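Gene product PA4716 (Pseudomonas aeruginosa, PDB 1U0K) is of unproven function but probably acts as an isomerase of the PhzF type, with a diaminopimelate-epimerase-like fold. Local coordinates at residues G22-L32 / L44-P54; R6-A14 / H77-H88. One frame throughout, in Å; residues are numbered along the deposited sequence.

Contact 1: residues G22-L32 / L44-P54; sequences GLAVFDDASAL and LRQFESIFLLP
The F26 and F51 rings lie side by side on the same face of two parallel strands, as an offset stack with centroids 4.5 Å apart and planes at 25°. F51 CE2 comes over one face of the F26 ring, displaced toward its rim, and lies 3.4 Å from F26 CD1. In both residues CG is anti to the carbonyl carbon (chi1 -70° in F26, -62° in F51), which swings the two rings the same way. L44 CD1 reaches F26 from the opposite direction, 3.7 Å from CE1, and presses tightly on A24 at 3.5 Å from its CB. L32 crosses F51 at about a right angle, with CD1 touching CD2.

On the other face V25 and I50 run alongside each other, CG2 to CG2 at 3.7 Å, and L23 CD1 lies 3.4 Å from the carbonyl oxygen of E48. The backbones hold this register: I50 N bonds A24 O, F26 N bonds I50 O at 2.9 Å, and L52 N bonds F26 O. Beyond the strand, A29 N continues the ladder to L52 O with a nearly straight bond. D28 OD1, gripped by S30 N and S30 OG in an Asx turn, packs against P54 CD. At the other end, a water donates to G22 O and accepts from E48 N, bridging the two segments.

M37 and T41 of helix 34-44 pack on F51. Strands 21-26 and 48-54, joined by that helix, form a parallel beta-alpha-beta unit, and E48, the predicted active-site residue, lies in the segment that carries its second strand.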
loop_
_atom_site.group_PDB
_atom_site.type_symbol
_atom_site.label_atom_id
_atom_site.label_comp_id
_atom_site.label_asym_id
_atom_site.label_seq_id
_atom_site.Cartn_x
_atom_site.Cartn_y
_atom_site.Cartn_z
ATOM N N GLY A 22 -5.553 8.796 2.138
ATOM C CA GLY A 22 -5.141 8.321 3.441
ATOM C C GLY A 22 -3.707 8.690 3.746
ATOM O O GLY A 22 -2.845 8.722 2.864
ATOM N N LEU A 23 -3.459 8.955 5.020
ATOM C CA LEU A 23 -2.167 9.425 5.515
ATOM C C LEU A 23 -1.943 8.929 6.925
ATOM O O LEU A 23 -2.858 9.016 7.751
ATOM C CB LEU A 23 -2.187 10.949 5.559
ATOM C CG LEU A 23 -1.009 11.680 6.195
ATOM C CD1 LEU A 23 0.201 11.618 5.289
ATOM C CD2 LEU A 23 -1.395 13.121 6.488
ATOM N N ALA A 24 -0.727 8.469 7.233
ATOM C CA ALA A 24 -0.329 8.213 8.614
ATOM C C ALA A 24 0.539 9.355 9.131
ATOM O O ALA A 24 1.436 9.826 8.431
ATOM C CB ALA A 24 0.407 6.912 8.750
ATOM N N VAL A 25 0.256 9.801 10.354
ATOM C CA VAL A 25 1.001 10.873 11.002
ATOM C C VAL A 25 1.537 10.389 12.336
ATOM O O VAL A 25 0.777 9.897 13.152
ATOM C CB VAL A 25 0.101 12.094 11.275
ATOM C CG1 VAL A 25 0.899 13.226 11.953
ATOM C CG2 VAL A 25 -0.565 12.589 10.003
ATOM N N PHE A 26 2.839 10.520 12.547
ATOM C CA PHE A 26 3.483 10.205 13.816
ATOM C C PHE A 26 3.733 11.563 14.479
ATOM O O PHE A 26 4.552 12.336 14.013
ATOM C CB PHE A 26 4.794 9.437 13.592
ATOM C CG PHE A 26 4.614 8.026 13.090
ATOM C CD1 PHE A 26 4.127 7.777 11.819
ATOM C CD2 PHE A 26 4.959 6.939 13.899
ATOM C CE1 PHE A 26 3.975 6.462 11.357
ATOM C CE2 PHE A 26 4.827 5.642 13.430
ATOM C CZ PHE A 26 4.333 5.409 12.183
ATOM N N ASP A 27 3.014 11.867 15.552
ATOM C CA ASP A 27 3.086 13.212 16.126
ATOM C C ASP A 27 4.334 13.488 16.952
ATOM O O ASP A 27 4.648 14.652 17.213
ATOM C CB ASP A 27 1.835 13.534 16.941
ATOM C CG ASP A 27 1.732 12.716 18.183
ATOM O OD1 ASP A 27 1.485 11.512 18.067
ATOM O OD2 ASP A 27 1.885 13.208 19.315
ATOM N N ASP A 28 5.043 12.443 17.361
ATOM C CA ASP A 28 6.335 12.633 18.005
ATOM C C ASP A 28 7.248 11.464 17.670
ATOM O O ASP A 28 7.235 10.418 18.338
ATOM C CB ASP A 28 6.180 12.811 19.513
ATOM C CG ASP A 28 7.497 13.104 20.196
ATOM O OD1 ASP A 28 8.568 12.987 19.551
ATOM O OD2 ASP A 28 7.559 13.454 21.399
ATOM N N ALA A 29 8.041 11.668 16.625
ATOM C CA ALA A 29 8.918 10.649 16.079
ATOM C C ALA A 29 10.350 10.815 16.575
ATOM O O ALA A 29 11.286 10.321 15.940
ATOM C CB ALA A 29 8.875 10.704 14.556
ATOM N N SER A 30 10.516 11.489 17.713
ATOM C CA SER A 30 11.846 11.776 18.270
ATOM C C SER A 30 12.694 10.531 18.551
ATOM O O SER A 30 13.916 10.615 18.547
ATOM C CB SER A 30 11.730 12.607 19.561
ATOM O OG SER A 30 11.188 13.890 19.304
ATOM N N ALA A 31 12.048 9.396 18.786
ATOM C CA ALA A 31 12.755 8.158 19.099
ATOM C C ALA A 31 13.188 7.358 17.862
ATOM O O ALA A 31 13.935 6.384 17.990
ATOM C CB ALA A 31 11.904 7.294 19.997
ATOM N N LEU A 32 12.749 7.769 16.670
ATOM C CA LEU A 32 12.998 6.998 15.445
ATOM C C LEU A 32 14.173 7.515 14.638
ATOM O O LEU A 32 14.303 8.718 14.407
ATOM C CB LEU A 32 11.764 7.043 14.542
ATOM C CG LEU A 32 10.460 6.499 15.114
ATOM C CD1 LEU A 32 9.345 6.633 14.074
ATOM C CD2 LEU A 32 10.594 5.047 15.560
ATOM N N LEU A 44 2.799 0.807 7.263
ATOM C CA LEU A 44 1.445 1.336 7.246
ATOM C C LEU A 44 0.848 1.426 5.845
ATOM O O LEU A 44 -0.370 1.497 5.704
ATOM C CB LEU A 44 1.403 2.679 7.962
ATOM C CG LEU A 44 1.795 2.599 9.440
ATOM C CD1 LEU A 44 1.594 3.939 10.116
ATOM C CD2 LEU A 44 1.022 1.479 10.159
ATOM N N ARG A 45 1.695 1.423 4.811
ATOM C CA ARG A 45 1.287 1.330 3.400
ATOM C C ARG A 45 0.409 2.467 2.886
ATOM O O ARG A 45 -0.188 2.367 1.811
ATOM C CB ARG A 45 0.660 -0.041 3.119
ATOM C CG ARG A 45 1.634 -1.156 3.395
ATOM C CD ARG A 45 0.996 -2.502 3.432
ATOM N NE ARG A 45 0.459 -2.885 2.136
ATOM C CZ ARG A 45 1.119 -3.552 1.206
ATOM N NH1 ARG A 45 2.387 -3.885 1.395
ATOM N NH2 ARG A 45 0.506 -3.884 0.073
ATOM N N GLN A 46 0.354 3.570 3.625
ATOM C CA GLN A 46 -0.240 4.781 3.100
ATOM C C GLN A 46 0.730 5.364 2.070
ATOM O O GLN A 46 1.939 5.154 2.188
ATOM C CB GLN A 46 -0.515 5.760 4.245
ATOM C CG GLN A 46 -1.371 5.148 5.337
ATOM C CD GLN A 46 -2.739 4.709 4.822
ATOM O OE1 GLN A 46 -3.468 5.512 4.246
ATOM N NE2 GLN A 46 -3.082 3.430 5.023
ATOM N N PHE A 47 0.211 6.046 1.069
ATOM C CA PHE A 47 1.044 6.538 -0.035
ATOM C C PHE A 47 2.191 7.378 0.542
ATOM O O PHE A 47 3.321 7.289 0.076
ATOM C CB PHE A 47 0.229 7.329 -1.057
ATOM C CG PHE A 47 0.906 7.480 -2.403
ATOM C CD1 PHE A 47 0.614 6.609 -3.455
ATOM C CD2 PHE A 47 1.832 8.488 -2.617
ATOM C CE1 PHE A 47 1.236 6.754 -4.700
ATOM C CE2 PHE A 47 2.465 8.627 -3.861
ATOM C CZ PHE A 47 2.167 7.763 -4.891
ATOM N N GLU A 48 1.883 8.181 1.550
ATOM C CA GLU A 48 2.900 8.861 2.353
ATOM C C GLU A 48 2.600 8.725 3.839
ATOM O O GLU A 48 1.437 8.615 4.235
ATOM C CB GLU A 48 2.973 10.343 1.978
ATOM C CG GLU A 48 3.535 10.568 0.592
ATOM C CD GLU A 48 3.631 12.021 0.199
ATOM O OE1 GLU A 48 2.589 12.651 -0.033
ATOM O OE2 GLU A 48 4.767 12.532 0.098
ATOM N N SER A 49 3.666 8.673 4.634
ATOM C CA SER A 49 3.609 8.900 6.082
ATOM C C SER A 49 4.433 10.150 6.400
ATOM O O SER A 49 5.410 10.446 5.721
ATOM C CB SER A 49 4.155 7.718 6.884
ATOM O OG SER A 49 3.291 6.588 6.840
ATOM N N ILE A 50 4.026 10.872 7.440
ATOM C CA ILE A 50 4.757 12.049 7.906
ATOM C C ILE A 50 5.091 11.886 9.379
ATOM O O ILE A 50 4.279 11.384 10.167
ATOM C CB ILE A 50 3.967 13.372 7.626
ATOM C CG1 ILE A 50 4.724 14.584 8.172
ATOM C CG2 ILE A 50 2.541 13.316 8.171
ATOM C CD1 ILE A 50 4.269 15.885 7.602
ATOM N N PHE A 51 6.303 12.301 9.724
ATOM C CA PHE A 51 6.887 12.135 11.054
ATOM C C PHE A 51 7.220 13.516 11.589
ATOM O O PHE A 51 7.942 14.261 10.935
ATOM C CB PHE A 51 8.148 11.262 10.967
ATOM C CG PHE A 51 7.874 9.871 10.466
ATOM C CD1 PHE A 51 7.795 9.627 9.101
ATOM C CD2 PHE A 51 7.654 8.817 11.345
ATOM C CE1 PHE A 51 7.492 8.368 8.628
ATOM C CE2 PHE A 51 7.339 7.555 10.864
ATOM C CZ PHE A 51 7.267 7.337 9.502
ATOM N N LEU A 52 6.662 13.858 12.745
ATOM C CA LEU A 52 6.850 15.173 13.364
ATOM C C LEU A 52 7.843 15.111 14.511
ATOM O O LEU A 52 7.847 14.179 15.311
ATOM C CB LEU A 52 5.517 15.736 13.856
ATOM C CG LEU A 52 4.386 15.849 12.822
ATOM C CD1 LEU A 52 3.110 16.442 13.430
ATOM C CD2 LEU A 52 4.804 16.667 11.610
ATOM N N LEU A 53 8.674 16.142 14.596
ATOM C CA LEU A 53 9.700 16.248 15.628
ATOM C C LEU A 53 9.440 17.557 16.386
ATOM O O LEU A 53 9.687 18.645 15.855
ATOM C CB LEU A 53 11.085 16.219 14.997
ATOM C CG LEU A 53 11.302 15.014 14.059
ATOM C CD1 LEU A 53 12.478 15.221 13.131
ATOM C CD2 LEU A 53 11.465 13.735 14.877
ATOM N N PRO A 54 8.909 17.455 17.602
ATOM C CA PRO A 54 8.642 18.652 18.406
ATOM C C PRO A 54 9.935 19.316 18.863
ATOM O O PRO A 54 11.002 18.706 18.904
ATOM C CB PRO A 54 7.862 18.112 19.610
ATOM C CG PRO A 54 8.286 16.702 19.733
ATOM C CD PRO A 54 8.545 16.220 18.326
HETATM O O HOH W 1 -2.640 6.559 1.057
HETATM O O HOH W 2 -0.604 9.743 2.122
#

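Contact 2: residues R6-A14 / H77-H88; sequences RYWQLDVFA and HPLLGAAALLHH
Helix-on-sheet packing joins helix 78-88 to strand 6-12, their axes 8.4 Å apart at closest approach and at 121° to each other. There is no hydrogen bond across the contact, so side-chain shape carries it. L85 meets the indole of W8 at about a right angle: CD1 sits over the five-membered ring, 3.7 Å from its centroid and 19° off the normal, a CH-pi contact, while CD2 approaches W8 CD1 at 3.4 Å. With CG of L85 anti to the backbone N (chi1 176°), both methyls are presented to the same ring face. H88 meets the six-membered ring of W8 obliquely, NE2 lying 3.9 Å from W8 CZ3.

Midway, G81 lets the strand come close, with its CA 4.0 Å from V12 CG2 and its carbonyl O 3.2 Å from L10 CD2. Around H77 and L80, V12 CG1 packs on L80 CB. F13 turns its ring end into the same corner, CE1 meeting H77 CB at 3.5 Å and CZ meeting L80 CD1 at 3.8 Å.

NE1 of W8 is bonded to D27 OD1, which fixes the indole from the side of the adjoining loop. Strand 6-12 runs between strands 21-26 and 267-282, pairing antiparallel with both; helix 78-90 also touches V25 through L85, while L79 and L80 pack on L109 of strand 106-114.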
loop_
_atom_site.group_PDB
_atom_site.type_symbol
_atom_site.label_atom_id
_atom_site.label_comp_id
_atom_site.label_asym_id
_atom_site.label_seq_id
_atom_site.Cartn_x
_atom_site.Cartn_y
_atom_site.Cartn_z
ATOM N N ARG A 6 2.493 7.147 19.428
ATOM C CA ARG A 6 1.289 6.949 18.655
ATOM C C ARG A 6 1.523 7.319 17.216
ATOM O O ARG A 6 2.381 8.147 16.900
ATOM C CB ARG A 6 0.164 7.859 19.147
ATOM C CG ARG A 6 -0.235 7.657 20.592
ATOM C CD ARG A 6 -1.020 8.825 21.187
ATOM N NE ARG A 6 -0.324 10.107 21.058
ATOM C CZ ARG A 6 -0.820 11.283 21.453
ATOM N NH1 ARG A 6 -2.025 11.363 22.019
ATOM N NH2 ARG A 6 -0.106 12.387 21.284
ATOM N N TYR A 7 0.737 6.714 16.344
ATOM C CA TYR A 7 0.482 7.271 15.032
ATOM C C TYR A 7 -1.015 7.410 14.825
ATOM O O TYR A 7 -1.829 6.872 15.600
ATOM C CB TYR A 7 1.154 6.459 13.921
ATOM C CG TYR A 7 0.551 5.103 13.665
ATOM C CD1 TYR A 7 -0.561 4.960 12.872
ATOM C CD2 TYR A 7 1.096 3.968 14.249
ATOM C CE1 TYR A 7 -1.124 3.705 12.635
ATOM C CE2 TYR A 7 0.549 2.701 14.008
ATOM C CZ TYR A 7 -0.566 2.589 13.214
ATOM O OH TYR A 7 -1.144 1.357 12.981
ATOM N N TRP A 8 -1.382 8.156 13.801
ATOM C CA TRP A 8 -2.772 8.468 13.520
ATOM C C TRP A 8 -3.062 8.261 12.057
ATOM O O TRP A 8 -2.255 8.637 11.222
ATOM C CB TRP A 8 -3.085 9.917 13.878
ATOM C CG TRP A 8 -2.681 10.314 15.260
ATOM C CD1 TRP A 8 -1.404 10.499 15.737
ATOM C CD2 TRP A 8 -3.555 10.610 16.355
ATOM N NE1 TRP A 8 -1.443 10.878 17.054
ATOM C CE2 TRP A 8 -2.747 10.958 17.456
ATOM C CE3 TRP A 8 -4.950 10.619 16.517
ATOM C CZ2 TRP A 8 -3.286 11.307 18.700
ATOM C CZ3 TRP A 8 -5.473 10.963 17.746
ATOM C CH2 TRP A 8 -4.645 11.308 18.813
ATOM N N GLN A 9 -4.230 7.705 11.752
ATOM C CA GLN A 9 -4.710 7.531 10.394
ATOM C C GLN A 9 -5.689 8.648 10.088
ATOM O O GLN A 9 -6.652 8.842 10.805
ATOM C CB GLN A 9 -5.391 6.156 10.239
ATOM C CG GLN A 9 -5.994 5.894 8.874
ATOM C CD GLN A 9 -4.973 5.830 7.756
ATOM O OE1 GLN A 9 -3.788 5.576 7.996
ATOM N NE2 GLN A 9 -5.427 6.071 6.533
ATOM N N LEU A 10 -5.389 9.421 9.052
ATOM C CA LEU A 10 -6.194 10.561 8.627
ATOM C C LEU A 10 -6.535 10.426 7.155
ATOM O O LEU A 10 -5.838 9.745 6.417
ATOM C CB LEU A 10 -5.398 11.867 8.797
ATOM C CG LEU A 10 -5.307 12.492 10.184
ATOM C CD1 LEU A 10 -4.564 11.639 11.159
ATOM C CD2 LEU A 10 -4.639 13.853 10.078
ATOM N N ASP A 11 -7.583 11.115 6.728
ATOM C CA ASP A 11 -7.833 11.332 5.308
ATOM C C ASP A 11 -7.733 12.807 4.985
ATOM O O ASP A 11 -8.321 13.633 5.675
ATOM C CB ASP A 11 -9.222 10.851 4.935
ATOM C CG ASP A 11 -9.329 9.364 4.934
ATOM O OD1 ASP A 11 -8.328 8.680 4.604
ATOM O OD2 ASP A 11 -10.380 8.790 5.257
ATOM N N VAL A 12 -7.004 13.121 3.920
ATOM C CA VAL A 12 -6.803 14.501 3.483
ATOM C C VAL A 12 -7.520 14.716 2.145
ATOM O O VAL A 12 -7.560 13.812 1.295
ATOM C CB VAL A 12 -5.302 14.815 3.341
ATOM C CG1 VAL A 12 -5.085 16.293 2.967
ATOM C CG2 VAL A 12 -4.545 14.470 4.630
ATOM N N PHE A 13 -8.067 15.917 1.969
ATOM C CA PHE A 13 -8.987 16.235 0.864
ATOM C C PHE A 13 -10.243 15.367 0.965
ATOM O O PHE A 13 -10.691 14.755 -0.014
ATOM C CB PHE A 13 -8.309 16.093 -0.499
ATOM C CG PHE A 13 -7.052 16.919 -0.646
ATOM C CD1 PHE A 13 -5.827 16.309 -0.879
ATOM C CD2 PHE A 13 -7.096 18.301 -0.567
ATOM C CE1 PHE A 13 -4.675 17.050 -1.027
ATOM C CE2 PHE A 13 -5.935 19.058 -0.715
ATOM C CZ PHE A 13 -4.728 18.433 -0.946
ATOM N N ALA A 14 -10.814 15.355 2.165
ATOM C CA ALA A 14 -11.881 14.438 2.550
ATOM C C ALA A 14 -12.883 15.164 3.436
ATOM O O ALA A 14 -12.550 15.612 4.533
ATOM C CB ALA A 14 -11.284 13.225 3.295
ATOM N N HIS A 77 0.587 17.525 0.724
ATOM C CA HIS A 77 -0.611 17.310 1.559
ATOM C C HIS A 77 -0.436 16.534 2.907
ATOM O O HIS A 77 -1.313 16.616 3.767
ATOM C CB HIS A 77 -1.722 16.642 0.753
ATOM C CG HIS A 77 -1.433 15.215 0.452
ATOM N ND1 HIS A 77 -0.534 14.834 -0.520
ATOM C CD2 HIS A 77 -1.846 14.078 1.052
ATOM C CE1 HIS A 77 -0.426 13.520 -0.519
ATOM N NE2 HIS A 77 -1.208 13.038 0.428
ATOM N N PRO A 78 0.635 15.770 3.117
ATOM C CA PRO A 78 0.928 15.317 4.485
ATOM C C PRO A 78 1.012 16.479 5.471
ATOM O O PRO A 78 0.694 16.300 6.640
ATOM C CB PRO A 78 2.271 14.610 4.338
ATOM C CG PRO A 78 2.219 14.077 2.960
ATOM C CD PRO A 78 1.613 15.211 2.163
ATOM N N LEU A 79 1.413 17.661 5.011
ATOM C CA LEU A 79 1.482 18.829 5.886
ATOM C C LEU A 79 0.086 19.294 6.323
ATOM O O LEU A 79 -0.081 19.685 7.472
ATOM C CB LEU A 79 2.267 19.984 5.240
ATOM C CG LEU A 79 3.726 19.740 4.835
ATOM C CD1 LEU A 79 4.330 21.029 4.262
ATOM C CD2 LEU A 79 4.613 19.257 5.950
ATOM N N LEU A 80 -0.900 19.218 5.433
ATOM C CA LEU A 80 -2.283 19.530 5.778
ATOM C C LEU A 80 -2.802 18.606 6.870
ATOM O O LEU A 80 -3.444 19.057 7.820
ATOM C CB LEU A 80 -3.190 19.402 4.561
ATOM C CG LEU A 80 -2.895 20.374 3.427
ATOM C CD1 LEU A 80 -3.913 20.141 2.317
ATOM C CD2 LEU A 80 -2.890 21.826 3.903
ATOM N N GLY A 81 -2.524 17.312 6.720
ATOM C CA GLY A 81 -2.920 16.320 7.719
ATOM C C GLY A 81 -2.253 16.569 9.056
ATOM O O GLY A 81 -2.905 16.516 10.098
ATOM N N ALA A 82 -0.956 16.855 9.039
ATOM C CA ALA A 82 -0.250 17.201 10.260
ATOM C C ALA A 82 -0.873 18.414 10.967
ATOM O O ALA A 82 -1.073 18.399 12.180
ATOM C CB ALA A 82 1.222 17.439 9.977
ATOM N N ALA A 83 -1.205 19.458 10.214
ATOM C CA ALA A 83 -1.828 20.660 10.776
ATOM C C ALA A 83 -3.139 20.325 11.485
ATOM O O ALA A 83 -3.401 20.810 12.581
ATOM C CB ALA A 83 -2.041 21.720 9.693
ATOM N N ALA A 84 -3.958 19.500 10.853
ATOM C CA ALA A 84 -5.236 19.106 11.420
ATOM C C ALA A 84 -5.048 18.333 12.724
ATOM O O ALA A 84 -5.759 18.570 13.706
ATOM C CB ALA A 84 -6.019 18.278 10.423
ATOM N N LEU A 85 -4.084 17.416 12.729
ATOM C CA LEU A 85 -3.807 16.623 13.908
ATOM C C LEU A 85 -3.293 17.508 15.035
ATOM O O LEU A 85 -3.717 17.352 16.170
ATOM C CB LEU A 85 -2.826 15.477 13.615
ATOM C CG LEU A 85 -2.446 14.692 14.874
ATOM C CD1 LEU A 85 -3.666 13.973 15.447
ATOM C CD2 LEU A 85 -1.321 13.734 14.619
ATOM N N LEU A 86 -2.395 18.443 14.729
ATOM C CA LEU A 86 -1.878 19.344 15.760
ATOM C C LEU A 86 -2.998 20.178 16.384
ATOM O O LEU A 86 -2.973 20.429 17.579
ATOM C CB LEU A 86 -0.782 20.238 15.191
ATOM C CG LEU A 86 0.504 19.505 14.814
ATOM C CD1 LEU A 86 1.429 20.440 14.056
ATOM C CD2 LEU A 86 1.225 18.955 16.020
ATOM N N HIS A 87 -3.968 20.584 15.577
ATOM C CA HIS A 87 -5.149 21.322 16.056
ATOM C C HIS A 87 -5.973 20.428 16.982
ATOM O O HIS A 87 -6.388 20.848 18.067
ATOM C CB HIS A 87 -5.979 21.773 14.857
ATOM C CG HIS A 87 -6.935 22.897 15.126
ATOM N ND1 HIS A 87 -7.645 23.038 16.300
ATOM C CD2 HIS A 87 -7.331 23.915 14.326
ATOM C CE1 HIS A 87 -8.420 24.109 16.211
ATOM N NE2 HIS A 87 -8.243 24.658 15.025
ATOM N N HIS A 88 -6.182 19.184 16.575
ATOM C CA HIS A 88 -6.885 18.206 17.422
ATOM C C HIS A 88 -6.213 18.022 18.792
ATOM O O HIS A 88 -6.885 18.016 19.826
ATOM C CB HIS A 88 -6.980 16.863 16.683
ATOM C CG HIS A 88 -7.519 15.745 17.520
ATOM N ND1 HIS A 88 -8.821 15.714 17.974
ATOM C CD2 HIS A 88 -6.927 14.628 17.995
ATOM C CE1 HIS A 88 -9.007 14.615 18.684
ATOM N NE2 HIS A 88 -7.872 13.942 18.720
#

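Overall arrangement
Contact 1 is nested along the chain inside the loop closed by contact 2: strand 6-12 comes first, then strand 21-26, helix 34-44, strand 48-54 and finally helix 78-90. The two centres lie about 10 Å apart on the same side of the chain's centre. Strands 6-12 and 21-26 are antiparallel neighbours in the sheet, where V25 O faces W8 N at 2.8 Å and L23 N faces L10 O at 2.9 Å, both probable hydrogen bonds. At H77 and P78 the contacts meet again, E48 OE1 packing 3.2 Å from H77 CE1, so both border the predicted active site. Both also touch the second subunit.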